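PDB 2R5F: transcriptional regulator, putative from Pseudomonas syringae pv. tomato, which probably acts as a DNA-binding transcription factor of the SorC family, here represented by its putative sugar-binding domain. Local coordinates for residues 63-67 and 104-108; 91-95 and 213-217; 153-159 and 224-230. Residues are numbered along the deposited sequence.

Contact 1: 63-67 and 104-108. With SO4 (sulfate ion), chain B.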
ATOM      1  N   ILE A  63       6.057   1.439  -3.662  1.00 39.78           N
ATOM      2  CA  ILE A  63       4.803   0.683  -3.722  1.00 40.58           C
ATOM      3  C   ILE A  63       5.021  -0.807  -3.419  1.00 41.86           C
ATOM      4  O   ILE A  63       6.032  -1.410  -3.809  1.00 40.09           O
ATOM      5  CB  ILE A  63       3.997   0.828  -5.064  1.00 41.45           C
ATOM      6  CG1 ILE A  63       4.719   0.169  -6.258  1.00 41.64           C
ATOM      7  CG2 ILE A  63       3.599   2.272  -5.355  1.00 40.99           C
ATOM      8  CD1 ILE A  63       3.747  -0.215  -7.441  1.00 40.47           C
ATOM      9  N   SER A  64       4.041  -1.380  -2.732  1.00 42.68           N
ATOM     10  CA  SER A  64       3.954  -2.828  -2.514  1.00 44.27           C
ATOM     11  C   SER A  64       3.492  -3.513  -3.808  1.00 44.37           C
ATOM     12  O   SER A  64       2.287  -3.722  -4.022  1.00 44.46           O
ATOM     13  CB  SER A  64       2.935  -3.095  -1.401  1.00 43.69           C
ATOM     14  OG  SER A  64       3.068  -4.432  -0.967  1.00 50.45           O
ATOM     15  N   SER A  65       4.423  -3.864  -4.688  1.00 43.80           N
ATOM     16  CA  SER A  65       4.002  -4.185  -6.050  1.00 44.81           C
ATOM     17  C   SER A  65       3.217  -5.505  -6.208  1.00 44.60           C
ATOM     18  O   SER A  65       2.557  -5.699  -7.219  1.00 44.94           O
ATOM     19  CB  SER A  65       5.171  -4.097  -7.035  1.00 44.67           C
ATOM     20  OG  SER A  65       6.389  -4.293  -6.349  1.00 47.26           O
ATOM     21  N   TRP A  66       3.260  -6.380  -5.206  1.00 44.50           N
ATOM     22  CA  TRP A  66       2.469  -7.629  -5.253  1.00 44.27           C
ATOM     23  C   TRP A  66       0.959  -7.460  -4.976  1.00 43.43           C
ATOM     24  O   TRP A  66       0.184  -8.412  -5.103  1.00 43.22           O
ATOM     25  CB  TRP A  66       3.069  -8.690  -4.327  1.00 44.76           C
ATOM     26  CG  TRP A  66       4.429  -9.189  -4.775  1.00 45.66           C
ATOM     27  CD1 TRP A  66       5.588  -8.483  -4.767  1.00 45.84           C
ATOM     28  CD2 TRP A  66       4.761 -10.497  -5.285  1.00 46.39           C
ATOM     29  NE1 TRP A  66       6.620  -9.246  -5.238  1.00 46.74           N
ATOM     30  CE2 TRP A  66       6.149 -10.493  -5.557  1.00 46.22           C
ATOM     31  CE3 TRP A  66       4.024 -11.661  -5.543  1.00 47.01           C
ATOM     32  CZ2 TRP A  66       6.823 -11.612  -6.071  1.00 46.25           C
ATOM     33  CZ3 TRP A  66       4.700 -12.791  -6.049  1.00 46.44           C
ATOM     34  CH2 TRP A  66       6.085 -12.750  -6.312  1.00 45.78           C
ATOM     35  N   SER A  67       0.552  -6.255  -4.600  1.00 42.73           N
ATOM     36  CA  SER A  67      -0.830  -5.982  -4.233  1.00 42.57           C
ATOM     37  C   SER A  67      -1.789  -5.805  -5.426  1.00 41.69           C
ATOM     38  O   SER A  67      -1.528  -5.022  -6.330  1.00 40.80           O
ATOM     39  CB  SER A  67      -0.872  -4.764  -3.307  1.00 42.57           C
ATOM     40  OG  SER A  67      -2.209  -4.328  -3.134  1.00 45.55           O
ATOM     41  N   ALA A 104       4.814  -8.094 -10.826  1.00 39.77           N
ATOM     42  CA  ALA A 104       5.038  -7.093  -9.766  1.00 39.77           C
ATOM     43  C   ALA A 104       6.078  -6.074 -10.219  1.00 39.55           C
ATOM     44  O   ALA A 104       5.958  -4.876  -9.942  1.00 39.89           O
ATOM     45  CB  ALA A 104       5.464  -7.764  -8.462  1.00 39.41           C
ATOM     46  N   THR A 105       7.080  -6.548 -10.953  1.00 39.51           N
ATOM     47  CA  THR A 105       8.072  -5.663 -11.573  1.00 39.72           C
ATOM     48  C   THR A 105       7.443  -4.739 -12.637  1.00 39.41           C
ATOM     49  O   THR A 105       7.633  -3.515 -12.604  1.00 39.43           O
ATOM     50  CB  THR A 105       9.259  -6.498 -12.147  1.00 39.97           C
ATOM     51  OG1 THR A 105       9.973  -7.086 -11.053  1.00 40.88           O
ATOM     52  CG2 THR A 105      10.216  -5.646 -12.919  1.00 39.34           C
ATOM     53  N   LEU A 106       6.686  -5.334 -13.556  1.00 38.51           N
ATOM     54  CA  LEU A 106       5.965  -4.609 -14.582  1.00 38.60           C
ATOM     55  C   LEU A 106       5.001  -3.552 -14.026  1.00 38.87           C
ATOM     56  O   LEU A 106       4.815  -2.499 -14.629  1.00 38.34           O
ATOM     57  CB  LEU A 106       5.169  -5.605 -15.403  1.00 39.13           C
ATOM     58  CG  LEU A 106       4.186  -5.034 -16.420  1.00 40.29           C
ATOM     59  CD1 LEU A 106       4.972  -4.340 -17.510  1.00 41.59           C
ATOM     60  CD2 LEU A 106       3.324  -6.136 -16.983  1.00 40.60           C
ATOM     61  N   LEU A 107       4.384  -3.844 -12.884  1.00 38.49           N
ATOM     62  CA  LEU A 107       3.448  -2.903 -12.257  1.00 38.28           C
ATOM     63  C   LEU A 107       4.127  -1.643 -11.757  1.00 37.30           C
ATOM     64  O   LEU A 107       3.614  -0.538 -11.933  1.00 37.61           O
ATOM     65  CB  LEU A 107       2.696  -3.579 -11.114  1.00 38.58           C
ATOM     66  CG  LEU A 107       1.626  -2.691 -10.483  1.00 39.46           C
ATOM     67  CD1 LEU A 107       0.503  -2.552 -11.497  1.00 39.32           C
ATOM     68  CD2 LEU A 107       1.088  -3.363  -9.231  1.00 42.45           C
ATOM     69  N   THR A 108       5.283  -1.821 -11.127  1.00 36.51           N
ATOM     70  CA  THR A 108       6.100  -0.736 -10.607  1.00 36.00           C
ATOM     71  C   THR A 108       6.542   0.156 -11.756  1.00 36.10           C
ATOM     72  O   THR A 108       6.512   1.381 -11.639  1.00 35.46           O
ATOM     73  CB  THR A 108       7.367  -1.295  -9.923  1.00 36.01           C
ATOM     74  OG1 THR A 108       7.000  -2.325  -9.005  1.00 38.50           O
ATOM     75  CG2 THR A 108       8.090  -0.224  -9.146  1.00 35.51           C
TER
HETATM   76  S   SO4 B   1      -4.080  -7.253  -1.897  1.00 46.20           S
HETATM   77  O1  SO4 B   1      -4.345  -8.091  -0.736  1.00 47.22           O
HETATM   78  O2  SO4 B   1      -5.286  -6.982  -2.661  1.00 48.19           O
HETATM   79  O3  SO4 B   1      -3.496  -5.990  -1.525  1.00 46.30           O
HETATM   80  O4  SO4 B   1      -3.219  -7.988  -2.824  1.00 48.15           O

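Contact 2: 91-95 and 213-217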
ATOM      1  N   GLN A  91      10.130  -0.188  -6.118  1.00 36.72           N
ATOM      2  CA  GLN A  91       9.498  -1.450  -5.785  1.00 37.58           C
ATOM      3  C   GLN A  91       9.873  -1.810  -4.354  1.00 38.04           C
ATOM      4  O   GLN A  91      11.061  -1.923  -4.050  1.00 37.96           O
ATOM      5  CB  GLN A  91      10.009  -2.523  -6.729  1.00 37.09           C
ATOM      6  CG  GLN A  91       9.515  -3.897  -6.376  1.00 37.82           C
ATOM      7  CD  GLN A  91       9.634  -4.831  -7.541  1.00 37.14           C
ATOM      8  OE1 GLN A  91      10.186  -4.465  -8.566  1.00 37.20           O
ATOM      9  NE2 GLN A  91       9.137  -6.045  -7.387  1.00 36.14           N
ATOM     10  N   LEU A  92       8.881  -2.006  -3.479  1.00 38.97           N
ATOM     11  CA  LEU A  92       9.172  -2.206  -2.043  1.00 39.78           C
ATOM     12  C   LEU A  92       9.194  -3.649  -1.579  1.00 40.84           C
ATOM     13  O   LEU A  92       9.431  -3.892  -0.398  1.00 41.65           O
ATOM     14  CB  LEU A  92       8.183  -1.453  -1.162  1.00 39.64           C
ATOM     15  CG  LEU A  92       8.112   0.073  -1.172  1.00 38.76           C
ATOM     16  CD1 LEU A  92       7.013   0.477  -0.218  1.00 42.53           C
ATOM     17  CD2 LEU A  92       9.410   0.743  -0.810  1.00 36.94           C
ATOM     18  N   LEU A  93       8.905  -4.584  -2.481  1.00 41.83           N
ATOM     19  CA  LEU A  93       8.898  -6.023  -2.184  1.00 43.07           C
ATOM     20  C   LEU A  93       9.164  -6.783  -3.475  1.00 43.81           C
ATOM     21  O   LEU A  93       8.542  -6.502  -4.505  1.00 43.79           O
ATOM     22  CB  LEU A  93       7.552  -6.485  -1.591  1.00 43.35           C
ATOM     23  CG  LEU A  93       7.225  -8.004  -1.601  1.00 42.48           C
ATOM     24  CD1 LEU A  93       8.306  -8.842  -0.981  1.00 43.55           C
ATOM     25  CD2 LEU A  93       5.902  -8.306  -0.900  1.00 43.84           C
ATOM     26  N   GLY A  94      10.076  -7.742  -3.410  1.00 44.68           N
ATOM     27  CA  GLY A  94      10.399  -8.583  -4.551  1.00 46.20           C
ATOM     28  C   GLY A  94      10.743  -9.989  -4.095  1.00 47.42           C
ATOM     29  O   GLY A  94      11.310 -10.182  -3.018  1.00 47.60           O
ATOM     30  N   GLY A  95      10.395 -10.969  -4.923  1.00 48.27           N
ATOM     31  CA  GLY A  95      10.645 -12.373  -4.639  1.00 49.15           C
ATOM     32  C   GLY A  95      10.951 -13.091  -5.932  1.00 49.88           C
ATOM     33  O   GLY A  95      11.451 -12.479  -6.875  1.00 50.53           O
ATOM     34  N   VAL A 213      13.311 -12.875  -0.735  1.00 56.93           N
ATOM     35  CA  VAL A 213      12.425 -11.743  -0.408  1.00 56.62           C
ATOM     36  C   VAL A 213      13.186 -10.477   0.033  1.00 56.52           C
ATOM     37  O   VAL A 213      13.795 -10.412   1.119  1.00 57.19           O
ATOM     38  CB  VAL A 213      11.323 -12.133   0.612  1.00 56.34           C
ATOM     39  CG1 VAL A 213      10.489 -10.925   1.003  1.00 56.59           C
ATOM     40  CG2 VAL A 213      10.429 -13.190   0.020  1.00 56.72           C
ATOM     41  N   VAL A 214      13.164  -9.486  -0.850  1.00 55.61           N
ATOM     42  CA  VAL A 214      13.683  -8.160  -0.556  1.00 54.59           C
ATOM     43  C   VAL A 214      12.448  -7.335  -0.303  1.00 54.32           C
ATOM     44  O   VAL A 214      11.497  -7.415  -1.073  1.00 54.15           O
ATOM     45  CB  VAL A 214      14.473  -7.573  -1.759  1.00 54.36           C
ATOM     46  CG1 VAL A 214      14.849  -6.116  -1.504  1.00 53.20           C
ATOM     47  CG2 VAL A 214      15.703  -8.429  -2.071  1.00 53.78           C
ATOM     48  N   SER A 215      12.442  -6.575   0.783  1.00 53.97           N
ATOM     49  CA  SER A 215      11.294  -5.750   1.108  1.00 54.40           C
ATOM     50  C   SER A 215      11.630  -4.790   2.228  1.00 54.60           C
ATOM     51  O   SER A 215      12.526  -5.052   3.029  1.00 54.17           O
ATOM     52  CB  SER A 215      10.086  -6.613   1.505  1.00 54.48           C
ATOM     53  OG  SER A 215      10.232  -7.158   2.804  1.00 53.73           O
HETATM   54  N   MSE A 216      10.893  -3.685   2.291  1.00 54.74           N
HETATM   55  CA  MSE A 216      11.049  -2.735   3.384  1.00 55.98           C
HETATM   56  C   MSE A 216      10.487  -3.289   4.690  1.00 54.27           C
HETATM   57  O   MSE A 216       9.431  -3.960   4.690  1.00 54.18           O
HETATM   58  CB  MSE A 216      10.343  -1.437   3.041  1.00 55.65           C
HETATM   59  CG  MSE A 216      10.752  -0.298   3.940  1.00 57.36           C
HETATM   60 SE   MSE A 216       9.598   1.186   3.614  0.80 62.82          SE
HETATM   61  CE  MSE A 216      10.556   1.993   2.118  1.00 58.05           C
ATOM     62  N   GLY A 217      11.183  -2.993   5.791  1.00 53.20           N
ATOM     63  CA  GLY A 217      10.817  -3.460   7.132  1.00 51.31           C
ATOM     64  C   GLY A 217       9.751  -2.579   7.760  1.00 50.58           C
ATOM     65  O   GLY A 217       9.490  -1.477   7.265  1.00 50.24           O
TER

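Contact 3: 153-159 and 224-230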
ATOM      1  N   ILE A 153      12.277   7.555   0.384  1.00 44.26           N
ATOM      2  CA  ILE A 153      10.815   7.449   0.188  1.00 42.78           C
ATOM      3  C   ILE A 153       9.982   8.352   1.099  1.00 41.87           C
ATOM      4  O   ILE A 153      10.209   8.410   2.302  1.00 41.89           O
ATOM      5  CB  ILE A 153      10.335   6.000   0.254  1.00 42.80           C
ATOM      6  CG1 ILE A 153      10.775   5.267  -1.024  1.00 42.86           C
ATOM      7  CG2 ILE A 153       8.808   5.930   0.382  1.00 41.49           C
ATOM      8  CD1 ILE A 153      10.922   3.820  -0.785  1.00 45.93           C
ATOM      9  N   THR A 154       9.035   9.065   0.492  1.00 40.95           N
ATOM     10  CA  THR A 154       8.200  10.026   1.183  1.00 39.62           C
ATOM     11  C   THR A 154       6.727   9.644   1.178  1.00 38.60           C
ATOM     12  O   THR A 154       5.979  10.114   2.016  1.00 38.70           O
ATOM     13  CB  THR A 154       8.361  11.433   0.581  1.00 39.87           C
ATOM     14  OG1 THR A 154       7.801  11.465  -0.735  1.00 40.03           O
ATOM     15  CG2 THR A 154       9.807  11.814   0.515  1.00 40.89           C
ATOM     16  N   LEU A 155       6.320   8.812   0.222  1.00 37.67           N
ATOM     17  CA  LEU A 155       4.976   8.264   0.156  1.00 36.94           C
ATOM     18  C   LEU A 155       5.039   6.769  -0.114  1.00 36.44           C
ATOM     19  O   LEU A 155       5.405   6.351  -1.221  1.00 36.73           O
ATOM     20  CB  LEU A 155       4.176   8.939  -0.953  1.00 37.19           C
ATOM     21  CG  LEU A 155       2.787   8.378  -1.349  1.00 35.51           C
ATOM     22  CD1 LEU A 155       1.761   8.450  -0.236  1.00 34.47           C
ATOM     23  CD2 LEU A 155       2.283   9.130  -2.567  1.00 37.09           C
ATOM     24  N   ALA A 156       4.726   5.959   0.891  1.00 36.21           N
ATOM     25  CA  ALA A 156       4.583   4.504   0.663  1.00 36.19           C
ATOM     26  C   ALA A 156       3.144   4.151   0.431  1.00 35.52           C
ATOM     27  O   ALA A 156       2.289   4.516   1.213  1.00 35.80           O
ATOM     28  CB  ALA A 156       5.178   3.681   1.815  1.00 36.21           C
ATOM     29  N   ILE A 157       2.875   3.431  -0.660  1.00 35.74           N
ATOM     30  CA  ILE A 157       1.556   2.930  -0.954  1.00 35.22           C
ATOM     31  C   ILE A 157       1.550   1.408  -0.784  1.00 36.01           C
ATOM     32  O   ILE A 157       2.280   0.698  -1.468  1.00 36.74           O
ATOM     33  CB  ILE A 157       1.118   3.280  -2.406  1.00 35.75           C
ATOM     34  CG1 ILE A 157       1.418   4.756  -2.716  1.00 33.72           C
ATOM     35  CG2 ILE A 157      -0.367   2.864  -2.617  1.00 34.83           C
ATOM     36  CD1 ILE A 157       1.208   5.126  -4.100  1.00 34.79           C
ATOM     37  N   VAL A 158       0.729   0.900   0.128  1.00 36.72           N
ATOM     38  CA  VAL A 158       0.820  -0.518   0.544  1.00 36.62           C
ATOM     39  C   VAL A 158      -0.546  -1.181   0.640  1.00 37.46           C
ATOM     40  O   VAL A 158      -1.535  -0.554   1.046  1.00 38.89           O
ATOM     41  CB  VAL A 158       1.582  -0.693   1.924  1.00 37.80           C
ATOM     42  CG1 VAL A 158       3.030  -0.141   1.871  1.00 34.60           C
ATOM     43  CG2 VAL A 158       0.801  -0.067   3.089  1.00 36.25           C
ATOM     44  N   GLY A 159      -0.616  -2.451   0.264  1.00 37.42           N
ATOM     45  CA  GLY A 159      -1.803  -3.226   0.502  1.00 37.53           C
ATOM     46  C   GLY A 159      -1.581  -3.841   1.869  1.00 37.76           C
ATOM     47  O   GLY A 159      -0.493  -3.749   2.422  1.00 36.78           O
ATOM     48  N   ILE A 224       8.070   6.724   7.619  1.00 50.24           N
ATOM     49  CA  ILE A 224       7.868   7.395   6.323  1.00 48.92           C
ATOM     50  C   ILE A 224       6.887   8.572   6.460  1.00 48.61           C
ATOM     51  O   ILE A 224       5.845   8.443   7.119  1.00 48.85           O
ATOM     52  CB  ILE A 224       7.474   6.390   5.193  1.00 48.67           C
ATOM     53  CG1 ILE A 224       8.699   5.560   4.816  1.00 49.04           C
ATOM     54  CG2 ILE A 224       6.948   7.108   3.955  1.00 47.86           C
ATOM     55  CD1 ILE A 224       8.430   4.423   3.892  1.00 49.22           C
ATOM     56  N   ASN A 225       7.245   9.716   5.855  1.00 48.23           N
ATOM     57  CA  ASN A 225       6.407  10.929   5.834  1.00 47.72           C
ATOM     58  C   ASN A 225       4.889  10.634   5.758  1.00 46.85           C
ATOM     59  O   ASN A 225       4.089  11.245   6.468  1.00 46.86           O
ATOM     60  CB  ASN A 225       6.823  11.870   4.676  1.00 47.71           C
ATOM     61  CG  ASN A 225       8.040  12.752   5.011  1.00 50.47           C
ATOM     62  OD1 ASN A 225       8.730  13.263   4.109  1.00 50.60           O
ATOM     63  ND2 ASN A 225       8.303  12.941   6.305  1.00 53.41           N
ATOM     64  N   ARG A 226       4.509   9.690   4.899  1.00 45.63           N
ATOM     65  CA  ARG A 226       3.104   9.429   4.574  1.00 44.65           C
ATOM     66  C   ARG A 226       2.944   8.012   4.023  1.00 43.20           C
ATOM     67  O   ARG A 226       3.502   7.666   2.983  1.00 43.36           O
ATOM     68  CB  ARG A 226       2.648  10.472   3.555  1.00 45.33           C
ATOM     69  CG  ARG A 226       1.267  10.388   2.991  1.00 47.12           C
ATOM     70  CD  ARG A 226       0.898  11.816   2.634  1.00 53.06           C
ATOM     71  NE  ARG A 226       0.152  11.956   1.387  1.00 59.07           N
ATOM     72  CZ  ARG A 226       0.660  12.395   0.234  1.00 59.18           C
ATOM     73  NH1 ARG A 226      -0.119  12.480  -0.838  1.00 60.53           N
ATOM     74  NH2 ARG A 226       1.935  12.750   0.144  1.00 61.32           N
ATOM     75  N   VAL A 227       2.223   7.169   4.751  1.00 41.51           N
ATOM     76  CA  VAL A 227       1.975   5.798   4.295  1.00 39.79           C
ATOM     77  C   VAL A 227       0.489   5.657   3.976  1.00 39.21           C
ATOM     78  O   VAL A 227      -0.379   5.884   4.840  1.00 37.77           O
ATOM     79  CB  VAL A 227       2.439   4.742   5.324  1.00 39.60           C
ATOM     80  CG1 VAL A 227       2.127   3.320   4.853  1.00 38.00           C
ATOM     81  CG2 VAL A 227       3.933   4.898   5.587  1.00 39.21           C
ATOM     82  N   LEU A 228       0.222   5.331   2.718  1.00 38.72           N
ATOM     83  CA  LEU A 228      -1.131   5.117   2.219  1.00 39.43           C
ATOM     84  C   LEU A 228      -1.406   3.629   2.273  1.00 39.39           C
ATOM     85  O   LEU A 228      -0.728   2.865   1.579  1.00 40.31           O
ATOM     86  CB  LEU A 228      -1.236   5.635   0.766  1.00 39.35           C
ATOM     87  CG  LEU A 228      -2.519   5.576  -0.088  1.00 38.01           C
ATOM     88  CD1 LEU A 228      -3.708   6.152   0.630  1.00 38.80           C
ATOM     89  CD2 LEU A 228      -2.342   6.330  -1.400  1.00 39.61           C
ATOM     90  N   GLY A 229      -2.367   3.213   3.096  1.00 38.83           N
ATOM     91  CA  GLY A 229      -2.917   1.855   3.042  1.00 37.07           C
ATOM     92  C   GLY A 229      -4.154   1.690   2.174  1.00 37.57           C
ATOM     93  O   GLY A 229      -5.115   2.450   2.310  1.00 36.88           O
ATOM     94  N   LEU A 230      -4.152   0.666   1.299  1.00 35.47           N
ATOM     95  CA  LEU A 230      -5.272   0.390   0.433  1.00 35.85           C
ATOM     96  C   LEU A 230      -5.787  -1.040   0.683  1.00 36.39           C
ATOM     97  O   LEU A 230      -5.179  -1.976   0.215  1.00 34.53           O
ATOM     98  CB  LEU A 230      -4.902   0.548  -1.069  1.00 35.87           C
ATOM     99  CG  LEU A 230      -4.251   1.826  -1.631  1.00 37.28           C
ATOM    100  CD1 LEU A 230      -3.957   1.645  -3.098  1.00 37.71           C
ATOM    101  CD2 LEU A 230      -5.116   3.094  -1.412  1.00 37.25           C
TER
HETATM  102  O   HOH W   1      10.219   9.780   4.507  1.00 44.33           O

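Contact 1: 63-67 and 104-108
Trp66 lays one face of its indole over the methyl of Ala104. CB of Ala104 sits 3.8 Å from the centroid of the Trp66 five-membered ring and close to its normal, a CH-pi contact. Next to it Ser65 points at the helix. Ser65 CB lies 3.1 Å from the backbone O of Ala104 and 3.2 Å from OG1 of Thr108. That carbonyl is already used within the helix, since Thr108 OG1 donates to Ala104 O at 2.9 Å. Leu107 points at the turn, with its CD2 3.4 Å from Ser65 O. Residues 64-67 form a type I beta turn, closed by Ser67 N to Ser64 O at 3.1 Å. The turn links strand 60-63 to helix 68-75, as in the strand-loop-helix units of a Rossmann-like sheet. Ser67 is the N-cap of that helix, its OG accepting from Ile70 N. Ser67 OG also donates to O3 of a sulfate at 2.6 Å, and Ser68, Thr69 and Lys236 bind this ion. The sulfate probably came from the crystallisation liquor, but it may mark an anion-binding pocket at the start of helix 68-75. At the strand end, Ile63 reaches across with its CD1 4.0 Å from Thr108 CA.

Contact 2: 91-95 and 213-217
Three backbone hydrogen bonds join these segments. Gly94 N donates to Val214 O at 2.8 Å, and Val214 N returns the bond to Gly94 O at 2.9 Å. This reciprocal pair is the antiparallel hydrogen-bonded pair of the ladder. Leu93 and Ser215 form the neighbouring non-hydrogen-bonded pair, with their CA atoms 4.1 Å apart. One step on, Met216 N donates to Leu92 O at 3.1 Å. The same Leu92 O also takes a CA-H...O contact from Ser215 CA at 3.0 Å. Leu93 O faces away from residues 213-217 and is satisfied by Gln91 NE2 at 3.0 Å. The other end of that amide, OE1, accepts from Leu122 N, so Gln91 ties two backbones together. Ser215 OG finds its main partner in Arg196 NE. Apolar contacts flank the bonds. CD2 of Leu92 meets CE of Met216, a selenomethionine, at 3.4 Å, and CD1 of Leu93 meets CG1 of Val213 at 3.6 Å. Val214 turns to the face opposite Leu93 and Ser215, against Val143 and Leu147 of helix 138-149. The arrangement is a short antiparallel addition at the end of strand 88-94, whose other strand neighbours, 60-63 and 119-120, run parallel to it in the Rossmann-like sheet.

Contact 3: 153-159 and 224-230
Two parallel strands run side by side here, their axes 4.6 Å apart and 15° from parallel. Leu155 leans over its neighbour, placing CD1 3.8 Å from CG of Arg226, over one face of the guanidinium, and 4.2 Å from CB of Leu228. Further along this face, Ile157 CG2 touches Leu228 CD2, at 4.2 Å, and Leu230 CD1, at 3.8 Å. Helix 36-54 packs on the same side, with Leu51 on Ile157 and Tyr50 on Leu228. On the opposite face the small Ala156 leaves a hollow. Ile224 enters it, bringing CD1 within 3.9 Å of Ala156 CB and 3.8 Å of Ile153 CG2. Val227 CG1 meets Val158 CG2 at 4.0 Å. Between the two layers of side chains the backbones alternate as donor and acceptor: Ala156 N to Arg226 O (3.0 Å), Leu228 N to Ala156 O (2.7 Å), Val158 N to Leu228 O (2.8 Å) and Leu230 N to Val158 O (2.9 Å). At the N-terminal end of both strands a water links Ile153 O to Asn225 N. Polar side chains find partners there too: Thr154 bonds to Asp59, and Arg226 to Tyr50. Aliphatic faces and a regular backbone ladder suit strands in the middle of the sheet.

Overall arrangement
From the N terminus, strand 60-63 leads into contact 1, where residues 63-67 meet helix 101-115. This closes a loop of 36 residues that contains helix 68-75 and strand 88-94. Contact 2 starts within that loop, at residues 91-95, and closes far later at 213-217, so contacts 1 and 2 cross. Contact 3 opens at 153-159, after contact 1 has closed, and ends at 224-230, past the end of contact 2; these two also cross. Strand 60-63 lies between strands 88-94 and 155-162; Ile63 probably hydrogen-bonds to Leu92, and Ser64, just past the strand, probably to Ile157. Ile153, Leu92, Met216 and Ile224 pack together where contacts 2 and 3 meet.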